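Local coordinates for GDSL-like protein (Roseburia intestinalis L1-82, PDB 6HFZ) that is an esterase that removes acetyl groups from acetylated mannans and belongs to the GDSL-like SGNH hydrolase family, at residues R185-D190 with N195-A200; V346-T351 with F361-V366; K127-K132 with Y162-V167; Y57-W62 with Y208-V213. All coordinates share one frame; numbering follows the deposited sequence.

Interaction 1 (R185-D190 with N195-A200)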
# COMPACT_ATOMS: atom_id res chain seq x y z
N ARG A 185 4.27 -24.09 7.51
CA ARG A 185 5.42 -23.56 8.26
C ARG A 185 6.73 -23.74 7.48
O ARG A 185 7.71 -23.11 7.83
CB ARG A 185 5.48 -24.17 9.66
CG ARG A 185 4.27 -23.82 10.52
CD ARG A 185 4.16 -22.35 10.89
NE ARG A 185 2.83 -22.04 11.38
CZ ARG A 185 1.86 -21.58 10.61
NH1 ARG A 185 2.16 -21.11 9.42
NH2 ARG A 185 0.60 -21.63 11.01
N GLU A 186 6.71 -24.50 6.40
CA GLU A 186 7.83 -24.53 5.48
C GLU A 186 8.00 -23.21 4.74
O GLU A 186 9.13 -22.91 4.31
CB GLU A 186 7.69 -25.66 4.46
CG GLU A 186 7.65 -27.02 5.14
CD GLU A 186 7.64 -28.19 4.18
OE1 GLU A 186 6.62 -28.36 3.46
OE2 GLU A 186 8.66 -28.93 4.16
N ILE A 187 6.91 -22.45 4.55
CA ILE A 187 7.01 -21.21 3.77
C ILE A 187 6.50 -19.97 4.50
O ILE A 187 6.71 -18.89 3.95
CB ILE A 187 6.26 -21.33 2.43
CG1 ILE A 187 4.77 -21.58 2.64
CG2 ILE A 187 6.95 -22.34 1.52
CD1 ILE A 187 3.96 -21.44 1.34
N THR A 188 5.86 -20.11 5.67
CA THR A 188 5.41 -18.92 6.39
C THR A 188 5.22 -19.26 7.86
O THR A 188 4.61 -20.27 8.20
CB THR A 188 4.12 -18.36 5.78
OG1 THR A 188 3.69 -17.37 6.71
CG2 THR A 188 3.04 -19.40 5.61
N PRO A 189 5.76 -18.44 8.79
CA PRO A 189 5.54 -18.66 10.21
C PRO A 189 4.16 -18.26 10.74
O PRO A 189 3.83 -18.72 11.83
CB PRO A 189 6.62 -17.83 10.91
CG PRO A 189 6.95 -16.75 9.91
CD PRO A 189 6.71 -17.34 8.53
N ASP A 190 3.39 -17.46 10.00
CA ASP A 190 2.16 -16.91 10.50
C ASP A 190 1.01 -16.94 9.48
O ASP A 190 0.01 -16.33 9.75
CB ASP A 190 2.32 -15.46 10.97
CG ASP A 190 2.80 -14.50 9.90
OD1 ASP A 190 2.78 -14.85 8.72
OD2 ASP A 190 3.32 -13.46 10.29
N ASN A 195 8.56 -16.69 4.60
CA ASN A 195 9.98 -16.77 5.01
C ASN A 195 10.84 -16.75 3.75
O ASN A 195 10.36 -16.40 2.67
CB ASN A 195 10.23 -18.02 5.86
CG ASN A 195 9.97 -19.32 5.14
OD1 ASN A 195 9.82 -19.35 3.92
ND2 ASN A 195 9.91 -20.41 5.91
N ASP A 196 12.14 -17.11 3.86
CA ASP A 196 12.98 -17.07 2.68
C ASP A 196 12.47 -17.98 1.55
O ASP A 196 12.48 -17.58 0.36
CB ASP A 196 14.41 -17.46 3.05
CG ASP A 196 15.13 -16.44 3.90
OD1 ASP A 196 14.70 -15.27 3.95
OD2 ASP A 196 16.15 -16.85 4.51
N ALA A 197 12.09 -19.22 1.92
CA ALA A 197 11.61 -20.22 0.99
C ALA A 197 10.34 -19.69 0.30
O ALA A 197 10.20 -19.82 -0.93
CB ALA A 197 11.32 -21.53 1.69
N GLY A 198 9.45 -19.08 1.08
CA GLY A 198 8.21 -18.52 0.54
C GLY A 198 8.45 -17.34 -0.40
O GLY A 198 7.84 -17.26 -1.47
N HIS A 199 9.35 -16.42 0.01
CA HIS A 199 9.73 -15.29 -0.86
C HIS A 199 10.31 -15.79 -2.18
O HIS A 199 10.05 -15.17 -3.21
CB HIS A 199 10.71 -14.31 -0.17
CG HIS A 199 10.00 -13.30 0.66
ND1 HIS A 199 9.37 -12.20 0.10
CD2 HIS A 199 9.75 -13.23 1.99
CE1 HIS A 199 8.78 -11.51 1.07
NE2 HIS A 199 9.05 -12.08 2.23
N ALA A 200 11.14 -16.84 -2.14
CA ALA A 200 11.72 -17.37 -3.40
C ALA A 200 10.61 -17.93 -4.30
O ALA A 200 10.62 -17.69 -5.52
CB ALA A 200 12.77 -18.41 -3.10

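Interaction 2 (V346-T351 with F361-V366)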
# COMPACT_ATOMS: atom_id res chain seq x y z
N VAL A 346 -11.90 19.71 10.57
CA VAL A 346 -11.62 18.49 11.25
C VAL A 346 -10.94 18.82 12.57
O VAL A 346 -9.99 19.59 12.64
CB VAL A 346 -10.75 17.57 10.38
CG1 VAL A 346 -10.49 16.26 11.10
CG2 VAL A 346 -11.37 17.34 9.01
N GLU A 347 -11.38 18.14 13.62
CA GLU A 347 -10.80 18.33 14.91
C GLU A 347 -10.48 16.95 15.49
O GLU A 347 -11.29 16.05 15.42
CB GLU A 347 -11.76 19.14 15.78
CG GLU A 347 -11.27 19.29 17.21
CD GLU A 347 -12.08 20.21 18.11
OE1 GLU A 347 -13.33 20.29 17.94
OE2 GLU A 347 -11.45 20.85 18.99
N VAL A 348 -9.29 16.83 16.09
CA VAL A 348 -8.94 15.66 16.87
C VAL A 348 -8.63 16.13 18.30
O VAL A 348 -7.91 17.10 18.45
CB VAL A 348 -7.75 14.93 16.23
CG1 VAL A 348 -7.35 13.71 17.03
CG2 VAL A 348 -8.04 14.57 14.77
N ARG A 349 -9.18 15.45 19.30
CA ARG A 349 -9.05 15.82 20.71
C ARG A 349 -8.76 14.56 21.53
O ARG A 349 -9.42 13.57 21.34
CB ARG A 349 -10.39 16.39 21.23
CG ARG A 349 -10.33 16.99 22.63
CD ARG A 349 -11.64 17.74 22.98
NE ARG A 349 -11.58 18.27 24.36
CZ ARG A 349 -11.19 19.50 24.68
NH1 ARG A 349 -10.93 20.38 23.72
NH2 ARG A 349 -11.08 19.88 25.94
N LEU A 350 -7.89 14.64 22.53
CA LEU A 350 -7.68 13.51 23.42
C LEU A 350 -8.80 13.46 24.46
O LEU A 350 -9.13 14.50 25.05
CB LEU A 350 -6.32 13.67 24.09
CG LEU A 350 -5.19 12.78 23.55
CD1 LEU A 350 -5.04 12.85 22.06
CD2 LEU A 350 -3.87 13.06 24.23
N THR A 351 -9.39 12.27 24.63
CA THR A 351 -10.55 12.02 25.53
C THR A 351 -10.22 11.13 26.72
O THR A 351 -10.93 11.21 27.74
CB THR A 351 -11.73 11.42 24.74
OG1 THR A 351 -11.33 10.16 24.21
CG2 THR A 351 -12.18 12.32 23.62
N PHE A 361 -0.23 9.83 22.19
CA PHE A 361 -1.00 9.60 20.98
C PHE A 361 -0.19 10.18 19.80
O PHE A 361 0.34 11.26 19.92
CB PHE A 361 -2.38 10.24 21.12
CG PHE A 361 -3.34 9.86 20.03
CD1 PHE A 361 -3.31 10.50 18.80
CD2 PHE A 361 -4.24 8.82 20.23
CE1 PHE A 361 -4.19 10.12 17.79
CE2 PHE A 361 -5.05 8.38 19.18
CZ PHE A 361 -5.05 9.06 17.99
N TYR A 362 -0.08 9.45 18.67
CA TYR A 362 0.59 9.97 17.45
C TYR A 362 -0.45 10.10 16.33
O TYR A 362 -0.90 9.10 15.79
CB TYR A 362 1.78 9.08 17.03
CG TYR A 362 2.75 9.84 16.13
CD1 TYR A 362 2.40 10.20 14.85
CD2 TYR A 362 4.00 10.26 16.61
CE1 TYR A 362 3.26 10.97 14.06
CE2 TYR A 362 4.89 10.96 15.82
CZ TYR A 362 4.50 11.35 14.55
OH TYR A 362 5.35 12.11 13.79
N LEU A 363 -0.76 11.34 15.96
CA LEU A 363 -1.60 11.66 14.80
C LEU A 363 -0.69 11.84 13.58
O LEU A 363 0.11 12.78 13.50
CB LEU A 363 -2.41 12.92 15.14
CG LEU A 363 -3.34 13.42 14.04
CD1 LEU A 363 -4.43 12.38 13.69
CD2 LEU A 363 -4.00 14.73 14.45
N VAL A 364 -0.75 10.89 12.63
CA VAL A 364 0.17 10.90 11.52
C VAL A 364 -0.33 11.85 10.42
O VAL A 364 0.41 12.67 9.88
CB VAL A 364 0.39 9.48 10.97
CG1 VAL A 364 1.25 9.50 9.70
CG2 VAL A 364 0.96 8.54 12.05
N SER A 365 -1.62 11.78 10.05
CA SER A 365 -2.13 12.59 8.97
C SER A 365 -3.65 12.62 9.03
O SER A 365 -4.25 11.72 9.60
CB SER A 365 -1.72 12.09 7.58
OG SER A 365 -2.53 10.96 7.15
N VAL A 366 -4.24 13.65 8.40
CA VAL A 366 -5.66 13.54 7.96
C VAL A 366 -5.67 13.61 6.43
O VAL A 366 -5.00 14.47 5.83
CB VAL A 366 -6.55 14.65 8.57
CG1 VAL A 366 -7.99 14.50 8.09
CG2 VAL A 366 -6.45 14.64 10.09

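Interaction 3 (K127-K132 with Y162-V167)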
# COMPACT_ATOMS: atom_id res chain seq x y z
N LYS A 127 -3.63 6.62 -10.91
CA LYS A 127 -2.59 7.62 -10.65
C LYS A 127 -1.24 7.12 -11.17
O LYS A 127 -0.45 7.86 -11.71
CB LYS A 127 -2.54 7.95 -9.16
CG LYS A 127 -1.36 8.81 -8.69
CD LYS A 127 -1.45 9.30 -7.27
CE LYS A 127 -2.48 10.38 -7.09
NZ LYS A 127 -2.91 10.55 -5.68
N VAL A 128 -0.90 5.86 -10.87
CA VAL A 128 0.41 5.35 -11.29
C VAL A 128 0.47 5.21 -12.82
O VAL A 128 1.47 5.58 -13.46
CB VAL A 128 0.75 4.04 -10.56
CG1 VAL A 128 1.99 3.38 -11.12
CG2 VAL A 128 0.87 4.24 -9.05
N TYR A 129 -0.58 4.67 -13.42
CA TYR A 129 -0.60 4.31 -14.83
C TYR A 129 -0.52 5.59 -15.69
O TYR A 129 0.15 5.59 -16.72
CB TYR A 129 -1.85 3.51 -15.15
CG TYR A 129 -1.98 2.97 -16.56
CD1 TYR A 129 -1.18 1.94 -17.03
CD2 TYR A 129 -2.87 3.55 -17.45
CE1 TYR A 129 -1.35 1.43 -18.31
CE2 TYR A 129 -3.06 3.04 -18.73
CZ TYR A 129 -2.29 1.98 -19.16
OH TYR A 129 -2.48 1.43 -20.41
N THR A 130 -1.16 6.67 -15.24
CA THR A 130 -1.14 7.94 -16.01
C THR A 130 -0.04 8.90 -15.57
O THR A 130 0.06 10.06 -16.10
CB THR A 130 -2.52 8.61 -15.98
OG1 THR A 130 -2.73 9.02 -14.63
CG2 THR A 130 -3.61 7.69 -16.47
N SER A 131 0.84 8.50 -14.67
CA SER A 131 1.94 9.38 -14.21
C SER A 131 2.93 9.68 -15.35
O SER A 131 2.92 9.04 -16.41
CB SER A 131 2.65 8.80 -13.02
OG SER A 131 3.29 7.58 -13.36
N LYS A 132 3.81 10.65 -15.10
CA LYS A 132 4.68 11.22 -16.13
C LYS A 132 5.52 10.17 -16.87
O LYS A 132 5.63 10.26 -18.11
CB LYS A 132 5.61 12.27 -15.52
CG LYS A 132 6.45 13.03 -16.54
CD LYS A 132 7.21 14.22 -15.96
CE LYS A 132 8.15 13.87 -14.81
NZ LYS A 132 7.56 14.16 -13.49
N TYR A 162 -8.33 -2.20 -16.92
CA TYR A 162 -7.20 -1.38 -17.49
C TYR A 162 -6.29 -2.22 -18.37
O TYR A 162 -5.28 -1.69 -18.82
CB TYR A 162 -6.42 -0.66 -16.38
CG TYR A 162 -7.29 0.36 -15.71
CD1 TYR A 162 -7.49 1.58 -16.34
CD2 TYR A 162 -8.01 0.10 -14.55
CE1 TYR A 162 -8.35 2.53 -15.82
CE2 TYR A 162 -8.85 1.06 -14.01
CZ TYR A 162 -9.03 2.28 -14.65
OH TYR A 162 -9.91 3.22 -14.17
N ASN A 163 -6.61 -3.51 -18.57
CA ASN A 163 -5.77 -4.43 -19.36
C ASN A 163 -4.36 -4.53 -18.78
O ASN A 163 -3.36 -4.47 -19.52
CB ASN A 163 -5.82 -4.02 -20.83
CG ASN A 163 -7.16 -4.36 -21.45
OD1 ASN A 163 -7.47 -5.53 -21.61
ND2 ASN A 163 -7.97 -3.37 -21.77
N LEU A 164 -4.28 -4.70 -17.45
CA LEU A 164 -3.00 -4.84 -16.79
C LEU A 164 -2.64 -6.28 -16.56
O LEU A 164 -3.48 -7.08 -16.16
CB LEU A 164 -2.99 -4.10 -15.45
CG LEU A 164 -3.20 -2.59 -15.52
CD1 LEU A 164 -3.27 -2.00 -14.12
CD2 LEU A 164 -2.10 -1.94 -16.30
N PRO A 165 -1.36 -6.63 -16.77
CA PRO A 165 -0.87 -7.96 -16.39
C PRO A 165 -0.97 -8.16 -14.88
O PRO A 165 -0.75 -7.21 -14.13
CB PRO A 165 0.57 -8.00 -16.89
CG PRO A 165 0.97 -6.56 -17.14
CD PRO A 165 -0.32 -5.78 -17.35
N ALA A 166 -1.27 -9.41 -14.47
CA ALA A 166 -1.44 -9.71 -13.06
C ALA A 166 -1.02 -11.15 -12.80
O ALA A 166 -1.40 -12.05 -13.61
CB ALA A 166 -2.87 -9.55 -12.66
N VAL A 167 -0.33 -11.37 -11.68
CA VAL A 167 0.01 -12.71 -11.29
C VAL A 167 -0.48 -12.97 -9.86
O VAL A 167 -0.53 -12.03 -9.01
CB VAL A 167 1.52 -12.99 -11.45
CG1 VAL A 167 1.93 -12.94 -12.91
CG2 VAL A 167 2.39 -12.08 -10.61
O HOH W 1 -2.80 -1.43 -20.45

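Interaction 4 (Y57-W62 with Y208-V213)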
# COMPACT_ATOMS: atom_id res chain seq x y z
N TYR A 57 13.50 -8.06 -4.14
CA TYR A 57 14.92 -8.04 -4.52
C TYR A 57 15.19 -9.17 -5.52
O TYR A 57 15.97 -9.00 -6.46
CB TYR A 57 15.77 -8.05 -3.27
CG TYR A 57 17.15 -7.51 -3.52
CD1 TYR A 57 17.43 -6.16 -3.48
CD2 TYR A 57 18.16 -8.38 -3.88
CE1 TYR A 57 18.70 -5.67 -3.75
CE2 TYR A 57 19.43 -7.92 -4.19
CZ TYR A 57 19.70 -6.57 -4.11
OH TYR A 57 20.98 -6.16 -4.35
N HIS A 58 14.49 -10.30 -5.37
CA HIS A 58 14.62 -11.39 -6.34
C HIS A 58 14.17 -10.95 -7.73
O HIS A 58 14.80 -11.28 -8.74
CB HIS A 58 13.87 -12.67 -5.92
CG HIS A 58 14.49 -13.50 -4.82
ND1 HIS A 58 15.79 -14.03 -4.88
CD2 HIS A 58 13.95 -13.99 -3.69
CE1 HIS A 58 16.00 -14.78 -3.80
NE2 HIS A 58 14.89 -14.80 -3.07
N VAL A 59 13.08 -10.17 -7.82
CA VAL A 59 12.63 -9.70 -9.09
C VAL A 59 13.65 -8.69 -9.63
O VAL A 59 13.88 -8.61 -10.85
CB VAL A 59 11.23 -9.08 -8.96
CG1 VAL A 59 10.83 -8.27 -10.17
CG2 VAL A 59 10.21 -10.15 -8.65
N TYR A 60 14.18 -7.84 -8.74
CA TYR A 60 15.19 -6.84 -9.13
C TYR A 60 16.40 -7.59 -9.72
O TYR A 60 16.94 -7.22 -10.78
CB TYR A 60 15.52 -5.94 -7.93
CG TYR A 60 16.71 -5.04 -8.12
CD1 TYR A 60 16.68 -3.98 -9.01
CD2 TYR A 60 17.86 -5.26 -7.39
CE1 TYR A 60 17.78 -3.15 -9.18
CE2 TYR A 60 18.97 -4.44 -7.55
CZ TYR A 60 18.92 -3.39 -8.43
OH TYR A 60 20.04 -2.60 -8.55
N GLU A 61 16.81 -8.68 -9.05
CA GLU A 61 17.95 -9.49 -9.52
C GLU A 61 17.61 -10.11 -10.89
O GLU A 61 18.53 -10.22 -11.73
CB GLU A 61 18.37 -10.52 -8.47
CG GLU A 61 19.09 -9.87 -7.31
CD GLU A 61 19.83 -10.78 -6.36
OE1 GLU A 61 19.28 -11.82 -5.99
OE2 GLU A 61 20.96 -10.42 -5.95
N TRP A 62 16.35 -10.52 -11.12
CA TRP A 62 15.93 -10.98 -12.45
C TRP A 62 16.26 -9.96 -13.54
O TRP A 62 16.81 -10.35 -14.56
CB TRP A 62 14.46 -11.41 -12.52
CG TRP A 62 14.02 -11.95 -13.84
CD1 TRP A 62 14.03 -13.25 -14.24
CD2 TRP A 62 13.54 -11.19 -14.97
NE1 TRP A 62 13.59 -13.36 -15.53
CE2 TRP A 62 13.31 -12.10 -16.01
CE3 TRP A 62 13.33 -9.83 -15.21
CZ2 TRP A 62 12.80 -11.70 -17.24
CZ3 TRP A 62 12.84 -9.44 -16.43
CH2 TRP A 62 12.61 -10.37 -17.45
N TYR A 208 8.59 -16.32 -13.80
CA TYR A 208 8.01 -17.19 -14.82
C TYR A 208 7.31 -16.35 -15.89
O TYR A 208 7.51 -16.51 -17.12
CB TYR A 208 7.01 -18.17 -14.21
CG TYR A 208 6.34 -19.02 -15.25
CD1 TYR A 208 6.98 -20.17 -15.67
CD2 TYR A 208 5.12 -18.69 -15.82
CE1 TYR A 208 6.42 -20.97 -16.65
CE2 TYR A 208 4.55 -19.49 -16.80
CZ TYR A 208 5.22 -20.63 -17.22
OH TYR A 208 4.73 -21.47 -18.17
N PHE A 209 6.50 -15.38 -15.43
CA PHE A 209 5.73 -14.54 -16.31
C PHE A 209 6.67 -13.58 -17.04
O PHE A 209 6.54 -13.42 -18.25
CB PHE A 209 4.65 -13.78 -15.53
CG PHE A 209 3.88 -12.77 -16.34
CD1 PHE A 209 2.94 -13.20 -17.26
CD2 PHE A 209 4.12 -11.42 -16.20
CE1 PHE A 209 2.24 -12.29 -18.03
CE2 PHE A 209 3.41 -10.50 -16.96
CZ PHE A 209 2.45 -10.94 -17.84
N LEU A 210 7.62 -12.95 -16.31
CA LEU A 210 8.52 -11.95 -16.94
C LEU A 210 9.28 -12.66 -18.07
O LEU A 210 9.42 -12.16 -19.17
CB LEU A 210 9.46 -11.33 -15.90
CG LEU A 210 8.78 -10.40 -14.91
CD1 LEU A 210 9.78 -9.80 -13.96
CD2 LEU A 210 8.01 -9.32 -15.64
N ASP A 211 9.70 -13.90 -17.81
CA ASP A 211 10.47 -14.68 -18.85
C ASP A 211 9.57 -14.96 -20.07
O ASP A 211 10.03 -14.91 -21.22
CB ASP A 211 11.07 -15.94 -18.23
CG ASP A 211 12.44 -15.70 -17.62
OD1 ASP A 211 13.24 -14.94 -18.21
OD2 ASP A 211 12.71 -16.26 -16.57
N LYS A 212 8.30 -15.31 -19.85
CA LYS A 212 7.37 -15.57 -20.92
C LYS A 212 7.18 -14.30 -21.76
O LYS A 212 7.15 -14.34 -23.01
CB LYS A 212 6.03 -16.09 -20.38
CG LYS A 212 4.97 -16.25 -21.46
CD LYS A 212 3.58 -16.46 -20.96
CE LYS A 212 3.45 -17.81 -20.30
NZ LYS A 212 3.48 -18.90 -21.29
N VAL A 213 7.04 -13.15 -21.09
CA VAL A 213 6.87 -11.89 -21.80
C VAL A 213 8.10 -11.58 -22.66
O VAL A 213 7.93 -11.02 -23.76
CB VAL A 213 6.56 -10.73 -20.83
CG1 VAL A 213 6.56 -9.36 -21.51
CG2 VAL A 213 5.24 -11.00 -20.15

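Interaction 1 (R185-D190 with N195-A200)
Asn195 meets the loop carbonyls of Glu186 and Ile187 while serving as the N-cap of helix 196-215, and so illustrates how one primary amide can satisfy two pieces of backbone at once. Asn195 OD1 accepts from Gly198 N at 2.9 Å, with the donor nearly along the C=O axis, and takes up an N-H of the first turn, where no earlier helical carbonyl is available. The other end of the amide serves the loop: Asn195 ND2 donates to Glu186 O at 3.1 Å. That bond is nearly straight (167°) and the oxygen lies in the Asn195 amide plane, although ND2 stands well above the plane of the Glu186 carbonyl. A chi1 of 63° places CG between the residue's own N and carbonyl carbon, which folds the amide back over the helix start. Asn195 N adds a backbone bond of 2.9 Å to Ile187 O. Were this residue an alanine, the backbone bond could persist, but Gly198 N and Glu186 O would probably lose the partner they share. Farther along the loop, Asp190 OD2 is bonded to His193 ND1; together with Ser41 they show the geometry of a Ser-His-Asp triad, consistent with an SGNH hydrolase. Arg185 NH1 donates to Thr188 O at 2.9 Å and also forms a salt bridge with Asp191. Beside the cap, the methyl carbon CB of Ala197 rests 3.7 Å from Glu186 O.

Interaction 2 (V346-T351 with F361-V366)
In Leu363, which meets Val348, CG is anti to the backbone N (chi1 179°), and in Phe361, which meets Leu350, CG takes the same position (chi1 -170°); both side chains are thereby extended from their strand toward strand 342-352. The contact that follows is wholly apolar. Val348 and Leu363 reach toward each other tip to tip, with Val348 CG2 and Leu363 CD2 4.1 Å apart. Leu350 instead comes in on Phe361 at a slant: its CD1 branch lies 3.8 Å from Phe361 CB and 4.0 Å from Phe361 CG, so it touches the root of the aromatic side chain. At the other end of the contact, Val346 and Val366 meet through their CG1 methyls at 4.3 Å. Phe253 packs against both Leu350 and Leu363.

The spacing of the inward residues differs between the strands. Val346, Val348 and Leu350 follow the usual alternation, whereas Leu363 and Val366 are three positions apart and still both point across. The extra residue is absorbed by a classic beta bulge, in which Val364 and Ser365 together face Gln292. No hydrogen bond joins the two segments, whose axes approach to 9.9 Å and run nearly antiparallel at 169°. Their backbones pair elsewhere: Val348 with Ile280 in one sheet, strand 361-370 with strands such as 288-295 in the other. Two antiparallel sheets facing each other across buried valine, leucine and phenylalanine side chains are the hallmark of a beta-sandwich domain.

Interaction 3 (K127-K132 with Y162-V167)
Tyr162 and Tyr129 are joined through a water rather than directly. The water is hydrogen-bonded to Tyr162 O at 3.0 Å and to Tyr129 OH at 2.9 Å, so a carbonyl at the end of helix 152-161 is tied to a phenol at the end of helix 115-129. The phenol of Tyr162 itself turns to Glu122 and Arg126 on that neighbouring helix. Next comes Asn163, whose positive phi of 59° and two bonds back into the last turn make a Schellman motif; this ends the helix and turns the chain out of it, ahead of Leu164. Leu164 crosses the Tyr129 side chain obliquely, and its CD2 branch does the touching, 4.0 Å from CE1 and 4.1 Å from CD1 of Tyr129. The aromatic group reaches this methyl because its CG is anti to the backbone N (chi1 -176°). Arg19 holds Tyr129 from elsewhere, by a cation-pi contact with the ring and a hydrogen bond to its carbonyl. Pro165 then leads the chain away from Tyr129 and pairs by backbone with Leu139. Ala166 bonds to strand 11-13, and Val167 continues the pairing with Leu139 in strand 136-141. Strand 136-141, helix 152-161 and the parallel strand 166-168 thus form a beta-alpha-beta crossover, and the contact sits at its helix-to-strand turn, as expected in the alpha/beta/alpha fold of SGNH hydrolases.

Interaction 4 (Y57-W62 with Y208-V213)
The indole of Trp62 is engaged in two ways by helix 196-215: Leu210 lies over one face and the Asp211 carboxylate stands at an edge. Over the face, Leu210 CB sits almost on the normal of the six-membered ring, 3.7 Å from its centroid, a CH-pi contact. Leu210 CD1 extends across the ring to 3.8 Å from Trp62 CE3, and much of the benzo ring is covered. At the edge, Trp62 NE1 donates a weak hydrogen bond to Asp211 OD2 at 3.2 Å. The carboxylate plane is turned 65° from that of the indole, and OD1 of Asp211 lies 3.1 Å from Trp62 NE1 and 3.4 Å from Trp62 CZ2, leaving the acid alongside the rim of the ring.

The indole can span the gap because CG of Trp62 is anti to the backbone N (chi1 -177°), which throws the ring out toward the neighbouring helix. One turn earlier, Val59 CG1 meets Leu210 CD1 at 4.2 Å. Met24 of helix 18-28 touches both Trp62 and Leu210, adding a third helix to the packing. With an alanine in place of Trp62, Leu210 would probably lose the surface it rests on and Asp211 OD2 its indole N-H. Over segments 57-62 and 208-213 the helices run in nearly the same direction, crossing at -22° with axes 11.5 Å apart, a spacing that the large indole bridges. Such nearly parallel helix packing is typical of a helical layer in an alpha/beta/alpha fold, here joining helix 55-66 to helix 196-215.

How the interactions relate
Three of the contacts lie in the SGNH hydrolase domain and interaction 2 in the beta domain, its centre 34 to 43 Å from theirs. Interactions 1 and 4 share helix 196-215, using its first turn and a later stretch, and meet where His58 CD2 packs 4.1 Å from Ala200 CA. Interaction 3 reaches the same helix through Pro165, whose CB lies 3.6 Å from Phe209 CZ. Chemistry follows position: the partly buried interaction 1 depends on backbone polar groups and an amide cap, the partly buried interaction 4 mixes ring packing with a weak polar bond, the buried interaction 3 includes a water, and the equally buried interaction 2 is purely hydrocarbon.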